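Local coordinates for uncharacterized protein (Borrelia turicatae, PDB 5VJ4) that is a putative surface lipoprotein of a relapsing fever spirochete, differentially regulated between tick and mammal, that probably binds lipid, at residues Q312-R317 with I353-D358; G320-N325 with D346-Y351; I249-K254 with D283-V288; G328-F333 with F339-D344; I255-N258 with D262-K265. All blocks are in the same frame, centred on the assembly; numbering follows the deposited sequence.

Contact 1. Residues Q312-R317 with I353-D358; sequences QARLNR and IILKFD
The guanidinium of Arg314 has the CD1 methyl of Leu355 over one face, 3.4 Å above its plane and displaced from the centre, while Asp358 OD2 lies at its edge, in the plane of the group. This is helix-to-helix packing in an all-helical bundle: 312-317 belongs to helix 308-334 and 353-358 to helix 345-365, two helices that run antiparallel as the arms of a hairpin. Their local axes come within 10.8 Å and cross at -163°, and the backbones draw closest at Leu315 and Leu355, with CA atoms 7.6 Å apart.

Arg314 NH2 and Asp358 OD2 form a long salt bridge of 3.6 Å, the carboxylate plane being turned well away from that of the guanidinium. To arrive there the arginine chain bends at chi2 and chi3 and passes alongside Leu355, the two side chains running in opposite directions. Its CB also meets Leu355 CD1, at 3.6 Å, so one methyl touches both the root and the charged end of the arginine.

Leu355 is buried, and its chi1 of -172° carries CG toward the other helix, where the branch parts: CD1 goes to Arg314 and CD2 to Leu315. Beside the charged pair the contact is thus apolar, leucine on leucine; Leu315 also packs on His292 and Leu296 of helix 263-301 and so links the hairpin to a third helix. Leu355 CD2 meets Leu315 CD1 at 3.7 Å, the two leucine side chains crossing at about a right angle.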
# COMPACT_ATOMS: atom_id res chain seq x y z
N GLN A 312 24.63 19.52 -16.29
CA GLN A 312 24.50 20.00 -14.93
C GLN A 312 23.10 20.49 -14.59
O GLN A 312 22.59 20.27 -13.49
CB GLN A 312 25.50 21.13 -14.69
CG GLN A 312 26.61 20.73 -13.77
CD GLN A 312 26.09 20.26 -12.43
OE1 GLN A 312 24.87 20.26 -12.17
NE2 GLN A 312 27.01 19.86 -11.56
N ALA A 313 22.47 21.15 -15.56
CA ALA A 313 21.09 21.59 -15.42
C ALA A 313 20.21 20.39 -15.16
O ALA A 313 19.41 20.39 -14.22
CB ALA A 313 20.62 22.34 -16.66
N ARG A 314 20.37 19.35 -15.98
CA ARG A 314 19.54 18.17 -15.90
C ARG A 314 19.67 17.55 -14.51
O ARG A 314 18.65 17.21 -13.91
CB ARG A 314 19.96 17.16 -16.96
CG ARG A 314 20.10 17.74 -18.35
CD ARG A 314 19.07 17.18 -19.31
NE ARG A 314 19.24 15.73 -19.48
CZ ARG A 314 20.15 15.14 -20.26
NH1 ARG A 314 21.01 15.85 -20.98
NH2 ARG A 314 20.21 13.82 -20.32
N LEU A 315 20.91 17.44 -14.02
CA LEU A 315 21.15 16.85 -12.72
C LEU A 315 20.37 17.59 -11.66
O LEU A 315 19.65 16.97 -10.89
CB LEU A 315 22.63 16.86 -12.36
CG LEU A 315 22.99 16.11 -11.07
CD1 LEU A 315 22.90 14.61 -11.29
CD2 LEU A 315 24.38 16.47 -10.54
N ASN A 316 20.50 18.92 -11.64
CA ASN A 316 19.78 19.71 -10.64
C ASN A 316 18.28 19.66 -10.81
O ASN A 316 17.56 19.53 -9.83
CB ASN A 316 20.29 21.13 -10.58
CG ASN A 316 21.68 21.20 -10.01
OD1 ASN A 316 22.11 20.28 -9.33
ND2 ASN A 316 22.40 22.28 -10.29
N ARG A 317 17.83 19.72 -12.05
CA ARG A 317 16.41 19.70 -12.33
C ARG A 317 15.80 18.38 -11.89
O ARG A 317 14.76 18.36 -11.24
CB ARG A 317 16.15 19.95 -13.82
CG ARG A 317 14.75 19.63 -14.28
CD ARG A 317 14.75 19.57 -15.80
NE ARG A 317 13.77 18.61 -16.33
CZ ARG A 317 13.92 17.96 -17.49
NH1 ARG A 317 15.02 18.14 -18.22
NH2 ARG A 317 12.96 17.14 -17.91
N ILE A 353 20.57 7.37 -14.66
CA ILE A 353 21.47 6.40 -15.29
C ILE A 353 21.78 6.88 -16.71
O ILE A 353 22.95 6.99 -17.10
CB ILE A 353 20.89 4.97 -15.26
CG1 ILE A 353 21.05 4.41 -13.86
CG2 ILE A 353 21.63 4.06 -16.23
CD1 ILE A 353 20.32 3.10 -13.61
N ILE A 354 20.73 7.21 -17.46
CA ILE A 354 20.88 7.82 -18.77
C ILE A 354 21.80 9.03 -18.67
O ILE A 354 22.79 9.11 -19.40
CB ILE A 354 19.52 8.21 -19.36
CG1 ILE A 354 18.79 6.94 -19.84
CG2 ILE A 354 19.65 9.25 -20.45
CD1 ILE A 354 17.27 7.04 -19.79
N LEU A 355 21.51 9.92 -17.73
CA LEU A 355 22.33 11.08 -17.53
C LEU A 355 23.80 10.73 -17.27
O LEU A 355 24.69 11.41 -17.76
CB LEU A 355 21.79 11.94 -16.40
CG LEU A 355 22.52 13.28 -16.29
CD1 LEU A 355 22.06 14.26 -17.38
CD2 LEU A 355 22.40 13.89 -14.91
N LYS A 356 24.06 9.67 -16.52
CA LYS A 356 25.45 9.27 -16.30
C LYS A 356 26.10 8.85 -17.60
O LYS A 356 27.23 9.26 -17.88
CB LYS A 356 25.57 8.14 -15.25
CG LYS A 356 26.97 7.56 -15.22
CD LYS A 356 27.33 6.64 -14.07
CE LYS A 356 26.42 5.44 -13.90
NZ LYS A 356 25.97 4.81 -15.17
N PHE A 357 25.39 8.04 -18.39
CA PHE A 357 25.91 7.54 -19.66
C PHE A 357 26.21 8.67 -20.62
O PHE A 357 27.27 8.71 -21.23
CB PHE A 357 24.96 6.50 -20.26
CG PHE A 357 25.00 5.17 -19.55
CD1 PHE A 357 26.16 4.72 -18.93
CD2 PHE A 357 23.87 4.36 -19.53
CE1 PHE A 357 26.20 3.49 -18.27
CE2 PHE A 357 23.89 3.12 -18.87
CZ PHE A 357 25.06 2.69 -18.25
N ASP A 358 25.28 9.61 -20.72
CA ASP A 358 25.49 10.78 -21.55
C ASP A 358 26.69 11.54 -21.08
O ASP A 358 27.49 11.99 -21.89
CB ASP A 358 24.25 11.66 -21.59
CG ASP A 358 23.12 11.01 -22.38
OD1 ASP A 358 23.32 9.87 -22.90
OD2 ASP A 358 22.04 11.64 -22.50

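Contact 2. Residues G320-N325 with D346-Y351; sequences GEYYSN and DKYRNY. With SO4 (sulfate ion), chain D.
Tyr322 and Tyr348 mark the closest backbone approach of two antiparallel helical segments, with CA atoms 6.9 Å apart. The axes of 320-325 and 346-351 pass at 10.7 Å with 167° between their N-to-C directions, a nearly straight antiparallel pairing of helices 308-334 and 345-365.

Tyr348 does most of the bridging. Its CG lies anti to its own carbonyl carbon, and from there the ring reaches across to the neighbouring helix between Glu321 and Asn325. The phenol OH donates a hydrogen bond to Glu321 OE1 at 2.5 Å, using the anti lone pair of that oxygen, and the carboxylate stands almost perpendicular to the ring, 86° between planes. Lower on the ring, Tyr348 CD2 rests against Tyr322 CB at 3.9 Å. The two tyrosine rings are not far from parallel but slid apart, their centroids 5.9 Å from each other, so they hardly overlap. Asn325 ND2 approaches Tyr348 CE1 at 4.1 Å and is hydrogen-bonded to Thr343 O, while Tyr322 OH is bonded to Thr343 OG1.

Turned from this interface, the extended chain of Arg349 carries its NH2 to O4 of a sulfate ion (2.9 Å), which also receives bonds from Gly206 N and Arg209 N. The sulfate is probably from the crystallisation liquor.

Glu321 divides its oxygens between two partners, OE1 for the phenol of Tyr348 and OE2 for a salt bridge with Arg317. Arg317 would be expected to favour the ionised carboxylate, consistent with Glu321 being the acceptor and Tyr348 the donor.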
# COMPACT_ATOMS: atom_id res chain seq x y z
N GLY A 320 15.56 18.08 -8.19
CA GLY A 320 14.42 18.90 -7.82
C GLY A 320 13.10 18.18 -8.00
O GLY A 320 12.36 17.99 -7.04
N GLU A 321 12.83 17.74 -9.23
CA GLU A 321 11.59 17.02 -9.56
C GLU A 321 11.33 15.86 -8.61
O GLU A 321 10.20 15.67 -8.16
CB GLU A 321 11.60 16.50 -11.00
CG GLU A 321 11.68 17.53 -12.11
CD GLU A 321 11.79 16.90 -13.50
OE1 GLU A 321 11.44 15.71 -13.66
OE2 GLU A 321 12.21 17.61 -14.44
N TYR A 322 12.38 15.10 -8.28
CA TYR A 322 12.21 13.95 -7.39
C TYR A 322 11.83 14.38 -5.97
O TYR A 322 10.78 14.00 -5.48
CB TYR A 322 13.46 13.03 -7.39
CG TYR A 322 13.27 11.75 -6.62
CD1 TYR A 322 12.12 10.95 -6.82
CD2 TYR A 322 14.21 11.34 -5.68
CE1 TYR A 322 11.91 9.79 -6.08
CE2 TYR A 322 14.01 10.16 -4.93
CZ TYR A 322 12.85 9.40 -5.13
OH TYR A 322 12.63 8.24 -4.43
N TYR A 323 12.69 15.18 -5.33
CA TYR A 323 12.41 15.74 -4.00
C TYR A 323 11.00 16.35 -3.91
O TYR A 323 10.28 16.13 -2.94
CB TYR A 323 13.46 16.76 -3.64
CG TYR A 323 14.78 16.19 -3.12
CD1 TYR A 323 15.18 14.87 -3.38
CD2 TYR A 323 15.65 17.02 -2.39
CE1 TYR A 323 16.40 14.39 -2.89
CE2 TYR A 323 16.86 16.55 -1.90
CZ TYR A 323 17.24 15.25 -2.15
OH TYR A 323 18.46 14.85 -1.64
N SER A 324 10.59 17.04 -4.96
CA SER A 324 9.23 17.54 -5.05
C SER A 324 8.18 16.42 -5.03
O SER A 324 7.17 16.54 -4.35
CB SER A 324 9.05 18.45 -6.27
OG SER A 324 7.70 18.51 -6.68
N ASN A 325 8.43 15.34 -5.78
CA ASN A 325 7.52 14.19 -5.77
C ASN A 325 7.37 13.66 -4.34
O ASN A 325 6.26 13.29 -3.94
CB ASN A 325 8.01 13.06 -6.70
CG ASN A 325 7.61 13.26 -8.16
OD1 ASN A 325 7.40 14.37 -8.61
ND2 ASN A 325 7.52 12.17 -8.90
N ASP A 346 11.64 4.86 -9.56
CA ASP A 346 12.25 4.07 -10.63
C ASP A 346 12.51 4.93 -11.88
O ASP A 346 13.64 4.96 -12.40
CB ASP A 346 11.41 2.84 -10.96
CG ASP A 346 12.18 1.78 -11.72
OD1 ASP A 346 13.44 1.83 -11.77
OD2 ASP A 346 11.53 0.89 -12.28
N LYS A 347 11.49 5.67 -12.31
CA LYS A 347 11.60 6.61 -13.43
C LYS A 347 12.81 7.54 -13.25
O LYS A 347 13.53 7.81 -14.20
CB LYS A 347 10.30 7.42 -13.55
CG LYS A 347 10.27 8.56 -14.55
CD LYS A 347 8.91 9.28 -14.50
CE LYS A 347 8.66 10.17 -15.70
NZ LYS A 347 7.20 10.43 -15.94
N TYR A 348 13.03 7.98 -12.03
CA TYR A 348 14.10 8.92 -11.76
C TYR A 348 15.45 8.24 -11.65
O TYR A 348 16.48 8.87 -11.95
CB TYR A 348 13.74 9.84 -10.57
CG TYR A 348 12.77 10.95 -10.99
CD1 TYR A 348 11.41 10.68 -11.24
CD2 TYR A 348 13.23 12.26 -11.22
CE1 TYR A 348 10.55 11.68 -11.69
CE2 TYR A 348 12.37 13.27 -11.65
CZ TYR A 348 11.04 12.98 -11.88
OH TYR A 348 10.20 13.98 -12.29
N ARG A 349 15.46 6.97 -11.25
CA ARG A 349 16.70 6.18 -11.26
C ARG A 349 17.21 6.05 -12.70
O ARG A 349 18.40 6.28 -12.97
CB ARG A 349 16.48 4.81 -10.66
CG ARG A 349 17.74 4.00 -10.51
CD ARG A 349 17.49 2.64 -9.87
NE ARG A 349 18.62 1.75 -10.14
CZ ARG A 349 18.63 0.81 -11.08
NH1 ARG A 349 17.58 0.57 -11.88
NH2 ARG A 349 19.72 0.11 -11.22
N ASN A 350 16.30 5.73 -13.60
CA ASN A 350 16.61 5.63 -15.02
C ASN A 350 17.07 6.96 -15.59
O ASN A 350 18.09 6.99 -16.29
CB ASN A 350 15.42 5.05 -15.79
CG ASN A 350 15.19 3.56 -15.49
OD1 ASN A 350 16.00 2.90 -14.83
ND2 ASN A 350 14.08 3.04 -15.96
N TYR A 351 16.37 8.04 -15.26
CA TYR A 351 16.82 9.37 -15.69
C TYR A 351 18.27 9.63 -15.29
O TYR A 351 19.06 10.06 -16.13
CB TYR A 351 15.88 10.46 -15.18
CG TYR A 351 14.55 10.53 -15.92
CD1 TYR A 351 14.14 9.52 -16.81
CD2 TYR A 351 13.68 11.61 -15.71
CE1 TYR A 351 12.91 9.60 -17.47
CE2 TYR A 351 12.45 11.70 -16.36
CZ TYR A 351 12.07 10.70 -17.24
OH TYR A 351 10.86 10.79 -17.89
S SO4 D . 21.62 -1.85 -13.05
O1 SO4 D . 21.86 -1.22 -14.39
O2 SO4 D . 22.12 -0.93 -12.00
O3 SO4 D . 22.34 -3.13 -12.81
O4 SO4 D . 20.16 -2.11 -12.97

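Contact 3. Residues I249-K254 with D283-V288; sequences INEIGK and DIYRGV
From 283-288 it is Tyr285 that meets Ile252 and Glu251 of 249-254; the residues before it face other parts of the fold. Asp283 forms a salt bridge with Arg220, and Ile284 packs on Tyr322.

Tyr285 follows, its CG anti to the backbone N (chi1 174°), which lays the ring across the gap between the helices. Ile252 CG1 sits over the centre of one ring face, 3.9 Å from the centroid and only 8° from the normal, a CH-pi contact. Ile252 CD1 continues along the same side to Tyr285 CG, at 3.7 Å. Glu251 OE1 lies at the far edge of the ring, near its plane, and accepts a hydrogen bond from the phenol OH; the modelled length is too short to be relied on. The carboxylate is turned steeply against the ring. Next in sequence, Arg286 reaches back to helix 243-256 by a salt bridge with Asp245 and a bond to Thr248, and Val288 turns to Tyr322.

The contact thus joins helix 243-256 to helix 263-301 in the buried part of this helical protein, with helix 308-334 alongside, where Tyr322 and Tyr323 also touch Tyr285.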
# COMPACT_ATOMS: atom_id res chain seq x y z
N ILE A 249 15.52 6.88 6.53
CA ILE A 249 14.29 7.56 6.89
C ILE A 249 14.56 8.97 7.39
O ILE A 249 13.82 9.89 7.03
CB ILE A 249 13.45 6.77 7.88
CG1 ILE A 249 12.68 5.68 7.16
CG2 ILE A 249 12.39 7.67 8.49
CD1 ILE A 249 11.53 6.21 6.32
N ASN A 250 15.63 9.15 8.15
CA ASN A 250 15.91 10.48 8.68
C ASN A 250 16.13 11.43 7.53
O ASN A 250 15.47 12.49 7.43
CB ASN A 250 17.07 10.49 9.71
CG ASN A 250 16.66 9.91 11.09
OD1 ASN A 250 15.46 9.81 11.46
ND2 ASN A 250 17.66 9.51 11.86
N GLU A 251 16.96 10.97 6.60
CA GLU A 251 17.25 11.74 5.42
C GLU A 251 15.98 12.09 4.64
O GLU A 251 15.78 13.26 4.26
CB GLU A 251 18.21 10.96 4.59
CG GLU A 251 18.79 11.73 3.43
CD GLU A 251 19.70 10.85 2.61
OE1 GLU A 251 19.75 11.03 1.38
OE2 GLU A 251 20.38 9.98 3.22
N ILE A 252 15.12 11.10 4.43
CA ILE A 252 13.87 11.32 3.72
C ILE A 252 13.01 12.36 4.46
O ILE A 252 12.43 13.27 3.84
CB ILE A 252 13.11 10.00 3.49
CG1 ILE A 252 13.87 9.12 2.49
CG2 ILE A 252 11.68 10.26 3.01
CD1 ILE A 252 13.15 7.86 2.07
N GLY A 253 12.95 12.21 5.79
CA GLY A 253 12.27 13.19 6.64
C GLY A 253 12.76 14.61 6.36
O GLY A 253 11.94 15.49 6.02
N LYS A 254 14.08 14.85 6.46
CA LYS A 254 14.64 16.18 6.15
C LYS A 254 14.17 16.72 4.80
O LYS A 254 13.84 17.89 4.68
CB LYS A 254 16.18 16.25 6.24
CG LYS A 254 16.80 15.55 7.43
CD LYS A 254 18.08 16.25 7.83
CE LYS A 254 18.47 15.84 9.24
NZ LYS A 254 17.52 16.36 10.27
N ASP A 283 14.28 1.35 -0.18
CA ASP A 283 15.09 0.75 -1.24
C ASP A 283 15.04 1.66 -2.47
O ASP A 283 16.09 2.03 -3.02
CB ASP A 283 14.58 -0.65 -1.62
CG ASP A 283 14.55 -1.64 -0.45
OD1 ASP A 283 15.32 -1.48 0.55
OD2 ASP A 283 13.74 -2.61 -0.56
N ILE A 284 13.83 2.07 -2.87
CA ILE A 284 13.72 2.85 -4.09
C ILE A 284 14.52 4.13 -3.96
O ILE A 284 15.31 4.45 -4.84
CB ILE A 284 12.26 3.15 -4.40
CG1 ILE A 284 11.59 1.91 -4.97
CG2 ILE A 284 12.17 4.32 -5.37
CD1 ILE A 284 10.11 1.76 -4.61
N TYR A 285 14.34 4.83 -2.84
CA TYR A 285 15.02 6.08 -2.59
C TYR A 285 16.52 5.89 -2.70
O TYR A 285 17.22 6.73 -3.27
CB TYR A 285 14.68 6.60 -1.21
CG TYR A 285 15.48 7.83 -0.85
CD1 TYR A 285 15.14 9.08 -1.38
CD2 TYR A 285 16.59 7.74 -0.02
CE1 TYR A 285 15.88 10.21 -1.08
CE2 TYR A 285 17.35 8.85 0.28
CZ TYR A 285 16.98 10.08 -0.25
OH TYR A 285 17.71 11.19 0.06
N ARG A 286 17.02 4.81 -2.14
CA ARG A 286 18.44 4.56 -2.13
C ARG A 286 19.00 4.38 -3.51
O ARG A 286 20.12 4.83 -3.78
CB ARG A 286 18.77 3.33 -1.32
CG ARG A 286 18.59 3.50 0.15
CD ARG A 286 19.00 2.24 0.84
NE ARG A 286 18.86 2.39 2.27
CZ ARG A 286 18.62 1.40 3.12
NH1 ARG A 286 18.43 0.15 2.69
NH2 ARG A 286 18.51 1.67 4.41
N GLY A 287 18.23 3.73 -4.38
CA GLY A 287 18.62 3.55 -5.77
C GLY A 287 18.78 4.89 -6.46
O GLY A 287 19.77 5.14 -7.15
N VAL A 288 17.81 5.77 -6.24
CA VAL A 288 17.85 7.07 -6.88
C VAL A 288 19.03 7.87 -6.36
O VAL A 288 19.73 8.51 -7.13
CB VAL A 288 16.59 7.86 -6.64
CG1 VAL A 288 16.69 9.17 -7.40
CG2 VAL A 288 15.37 7.05 -7.08

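Contact 4. Residues G328-F333 with F339-D344; sequences GTFKGF and FQIMTD. With SO4 (sulfate ion), chain G.
Phe333 lays the CE2 corner of its ring obliquely against the peptide link between Phe339 and Gln340, 3.5 Å from Phe339 C and 3.8 Å from Gln340 N. Having CG anti to the backbone N (chi1 -168°), it extends from the helix toward the incoming chain. One turn earlier, Thr329 supplies the polar link. Met342 N, of a selenomethionine, donates to Thr329 OG1 at 2.9 Å in a nearly straight bond of 177°, so a buried hydroxyl receives a main-chain N-H that no regular secondary structure occupies.

The other branch of the threonine, CG2, packs on Ile341 CG2 at 3.7 Å, and Ile341 CD1 goes on to Phe330 CZ at 4.1 Å. In the fold this is the connection of a helical hairpin: the chain leaves helix 308-334, doubles back through 339-344 along its last turns, and enters helix 345-365. Asp344 holds the N-cap position of that second helix, although its side chain makes no capping bond. Just ahead of it, Thr343 N donates to O2 of a sulfate ion (2.9 Å), which Gly345 N also binds; the ion was probably taken up from the crystallisation liquor.

Phe330 and Phe333 both lean on Val269 of helix 263-301. The second subunit approaches the other end of the loop, where its Tyr276 packs on Phe333 and Phe339 and its Tyr277 OH is hydrogen-bonded to Phe339 O.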
# COMPACT_ATOMS: atom_id res chain seq x y z
N GLY A 328 5.26 16.14 -2.16
CA GLY A 328 3.88 16.04 -2.68
C GLY A 328 3.14 14.77 -2.25
O GLY A 328 1.94 14.81 -1.96
N THR A 329 3.84 13.64 -2.21
CA THR A 329 3.15 12.41 -1.94
C THR A 329 2.81 12.35 -0.44
O THR A 329 1.75 11.87 -0.06
CB THR A 329 3.90 11.17 -2.50
OG1 THR A 329 2.99 10.06 -2.58
CG2 THR A 329 5.07 10.75 -1.63
N PHE A 330 3.70 12.86 0.40
CA PHE A 330 3.40 12.87 1.83
C PHE A 330 2.28 13.85 2.18
O PHE A 330 1.38 13.51 2.94
CB PHE A 330 4.64 13.17 2.64
CG PHE A 330 5.46 11.98 2.89
CD1 PHE A 330 5.12 11.13 3.91
CD2 PHE A 330 6.54 11.66 2.08
CE1 PHE A 330 5.84 9.97 4.15
CE2 PHE A 330 7.28 10.53 2.32
CZ PHE A 330 6.93 9.68 3.37
N LYS A 331 2.35 15.06 1.63
CA LYS A 331 1.34 16.06 1.88
C LYS A 331 -0.03 15.53 1.44
O LYS A 331 -0.99 15.47 2.23
CB LYS A 331 1.69 17.40 1.20
CG LYS A 331 0.48 18.31 1.05
CD LYS A 331 0.76 19.77 0.71
CE LYS A 331 -0.40 20.64 1.18
NZ LYS A 331 -0.64 21.83 0.32
N GLY A 332 -0.12 15.11 0.19
CA GLY A 332 -1.35 14.57 -0.33
C GLY A 332 -1.86 13.42 0.52
O GLY A 332 -3.06 13.18 0.59
N PHE A 333 -0.95 12.71 1.18
CA PHE A 333 -1.39 11.60 1.98
C PHE A 333 -2.10 12.13 3.22
O PHE A 333 -3.25 11.80 3.44
CB PHE A 333 -0.23 10.73 2.35
CG PHE A 333 -0.62 9.41 2.94
CD1 PHE A 333 -1.18 9.33 4.21
CD2 PHE A 333 -0.41 8.24 2.22
CE1 PHE A 333 -1.53 8.10 4.75
CE2 PHE A 333 -0.76 7.01 2.75
CZ PHE A 333 -1.33 6.93 4.02
N PHE A 339 -3.76 7.49 -0.90
CA PHE A 339 -3.48 6.53 0.16
C PHE A 339 -2.27 5.65 -0.08
O PHE A 339 -2.15 4.57 0.50
CB PHE A 339 -4.74 5.70 0.47
CG PHE A 339 -5.94 6.56 0.77
CD1 PHE A 339 -6.77 7.02 -0.26
CD2 PHE A 339 -6.21 6.96 2.07
CE1 PHE A 339 -7.86 7.82 0.00
CE2 PHE A 339 -7.30 7.78 2.34
CZ PHE A 339 -8.13 8.20 1.30
N GLN A 340 -1.36 6.15 -0.92
CA GLN A 340 -0.11 5.43 -1.24
C GLN A 340 1.06 6.41 -1.25
O GLN A 340 0.94 7.51 -1.84
CB GLN A 340 -0.18 4.81 -2.63
CG GLN A 340 -1.52 4.32 -3.16
CD GLN A 340 -1.63 2.82 -3.11
OE1 GLN A 340 -0.62 2.12 -2.94
NE2 GLN A 340 -2.85 2.32 -3.24
N ILE A 341 2.18 6.05 -0.62
CA ILE A 341 3.38 6.87 -0.80
C ILE A 341 3.98 6.47 -2.13
O ILE A 341 4.40 5.32 -2.28
CB ILE A 341 4.46 6.58 0.22
CG1 ILE A 341 3.96 6.78 1.62
CG2 ILE A 341 5.67 7.47 -0.05
CD1 ILE A 341 4.94 6.15 2.59
N MSE A 342 4.03 7.40 -3.07
CA MSE A 342 4.59 7.12 -4.38
C MSE A 342 5.44 8.22 -4.90
O MSE A 342 4.94 9.28 -5.25
CB MSE A 342 3.42 6.88 -5.32
CG MSE A 342 2.92 5.43 -5.23
SE MSE A 342 1.30 5.47 -6.36
CE MSE A 342 0.44 7.23 -5.99
N THR A 343 6.75 7.97 -4.96
CA THR A 343 7.74 8.99 -5.34
C THR A 343 8.16 8.95 -6.83
O THR A 343 8.99 9.77 -7.26
CB THR A 343 9.01 8.82 -4.51
OG1 THR A 343 9.67 7.63 -4.92
CG2 THR A 343 8.68 8.72 -3.04
N ASP A 344 7.60 8.00 -7.59
CA ASP A 344 8.00 7.72 -8.98
C ASP A 344 9.53 7.55 -9.09
O ASP A 344 10.18 8.10 -9.98
CB ASP A 344 7.47 8.81 -9.93
CG ASP A 344 6.81 8.23 -11.18
OD1 ASP A 344 6.64 6.98 -11.28
OD2 ASP A 344 6.46 9.03 -12.08
S SO4 G . 7.13 4.50 -6.83
O1 SO4 G . 8.25 4.28 -7.80
O2 SO4 G . 7.70 5.35 -5.73
O3 SO4 G . 6.58 3.24 -6.25
O4 SO4 G . 6.01 5.13 -7.60

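Contact 5. Residues I255-N258 with D262-K265; sequences IVIN and DKDK
The short loop between helices 243-256 and 263-301 brings Ile257, the first residue to leave helical geometry after the former, against Asp262 and Lys263 at the start of the latter. The backbones are nearest at Ile257 and Asp262, whose CA atoms lie 5.1 Å apart.

Ile257 makes the contact with both branches. Its CG2 methyl is anti to the backbone N and rests on the main chain, 3.8 Å from Asp262 CA and equally far from Lys263 N. The CG1 branch runs out the other way, anti to the carbonyl carbon (chi1 -56°), and places CD1 beside the base of the lysine, 3.5 Å from Lys263 CA and 3.8 Å from its CB. Farther along, the lysine chain, bent at chi2, runs on at an oblique angle to the isoleucine.

Asp262 occupies the N-cap position of helix 263-301, and its CB is directed away from 255-258, so the isoleucine meets its CA instead of its carboxylate. The arrangement is a short helix-loop-helix connection on the surface of the protein, in which Ile257 packs on the N-cap residue and the first residue of the next helix.

The polar ends find partners elsewhere. Lys263 NZ is hydrogen-bonded to Asn267 OD1, one turn on in its own helix, and to Tyr238 OH; Asn258 ND2 bonds to Thr260 OG1 within the loop. On the helical side, Val256 packs on Ile326 and Phe330 of helix 308-334, and Arg327 NE is hydrogen-bonded to Ile255 O.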
# COMPACT_ATOMS: atom_id res chain seq x y z
N ILE A 255 14.10 15.88 3.78
CA ILE A 255 13.49 16.31 2.52
C ILE A 255 12.04 16.76 2.70
O ILE A 255 11.62 17.74 2.08
CB ILE A 255 13.61 15.22 1.43
CG1 ILE A 255 15.09 14.97 1.10
CG2 ILE A 255 12.84 15.61 0.17
CD1 ILE A 255 15.35 13.67 0.35
N VAL A 256 11.30 16.10 3.58
CA VAL A 256 9.85 16.31 3.69
C VAL A 256 9.41 17.38 4.71
O VAL A 256 8.54 18.20 4.43
CB VAL A 256 9.14 14.98 3.98
CG1 VAL A 256 7.65 15.17 4.09
CG2 VAL A 256 9.45 13.99 2.89
N ILE A 257 10.00 17.33 5.90
CA ILE A 257 9.57 18.17 7.01
C ILE A 257 9.82 19.66 6.79
O ILE A 257 10.89 20.09 6.37
CB ILE A 257 10.16 17.65 8.34
CG1 ILE A 257 9.72 16.19 8.48
CG2 ILE A 257 9.67 18.45 9.54
CD1 ILE A 257 10.20 15.53 9.73
N ASN A 258 8.78 20.42 7.11
CA ASN A 258 8.64 21.84 6.87
C ASN A 258 8.27 22.60 8.12
O ASN A 258 8.08 22.02 9.19
CB ASN A 258 7.43 22.03 5.97
CG ASN A 258 7.78 22.31 4.57
OD1 ASN A 258 8.91 22.07 4.13
ND2 ASN A 258 6.82 22.82 3.82
N ASP A 262 5.18 18.63 9.72
CA ASP A 262 6.12 18.35 10.81
C ASP A 262 6.37 16.85 11.02
O ASP A 262 5.68 15.99 10.45
CB ASP A 262 5.61 18.98 12.11
CG ASP A 262 4.27 18.39 12.59
OD1 ASP A 262 4.09 18.21 13.81
OD2 ASP A 262 3.39 18.11 11.74
N LYS A 263 7.34 16.55 11.88
CA LYS A 263 7.76 15.18 12.17
C LYS A 263 6.63 14.23 12.54
O LYS A 263 6.69 13.04 12.22
CB LYS A 263 8.86 15.17 13.24
CG LYS A 263 9.63 13.87 13.39
CD LYS A 263 10.49 13.46 12.18
CE LYS A 263 11.40 12.26 12.42
NZ LYS A 263 10.78 11.22 13.30
N ASP A 264 5.59 14.75 13.17
CA ASP A 264 4.47 13.92 13.61
C ASP A 264 3.63 13.47 12.43
O ASP A 264 3.24 12.29 12.37
CB ASP A 264 3.59 14.66 14.62
CG ASP A 264 4.20 14.70 16.01
OD1 ASP A 264 5.17 13.96 16.26
OD2 ASP A 264 3.69 15.46 16.86
N LYS A 265 3.34 14.41 11.52
CA LYS A 265 2.57 14.10 10.33
C LYS A 265 3.29 13.06 9.49
O LYS A 265 2.70 12.07 9.05
CB LYS A 265 2.32 15.35 9.52
CG LYS A 265 1.06 16.06 9.95
CD LYS A 265 0.93 17.34 9.14
CE LYS A 265 0.03 18.38 9.80
NZ LYS A 265 0.51 19.68 9.25

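Contacts 1, 2 and 4 follow one helical hairpin from its open end to its connecting loop: the centres of contacts 1 and 2 lie 11 Å apart, those of 2 and 4 13 Å, and each is nested in the chain loop closed by the one before. Contact 5 is likewise nested within contact 3. Tyr322 joins the two groups, its OH 3.1 Å from Thr343 OG1 of contact 4 and 3.7 Å from Tyr285 CA of contact 3. Contact 5 touches contact 4 where Val256 CG2 meets Phe330 CD2 at 3.8 Å. Sulfate ions sit at contacts 2 and 4; of the five contacts, contact 4 is the one that also touches the second subunit.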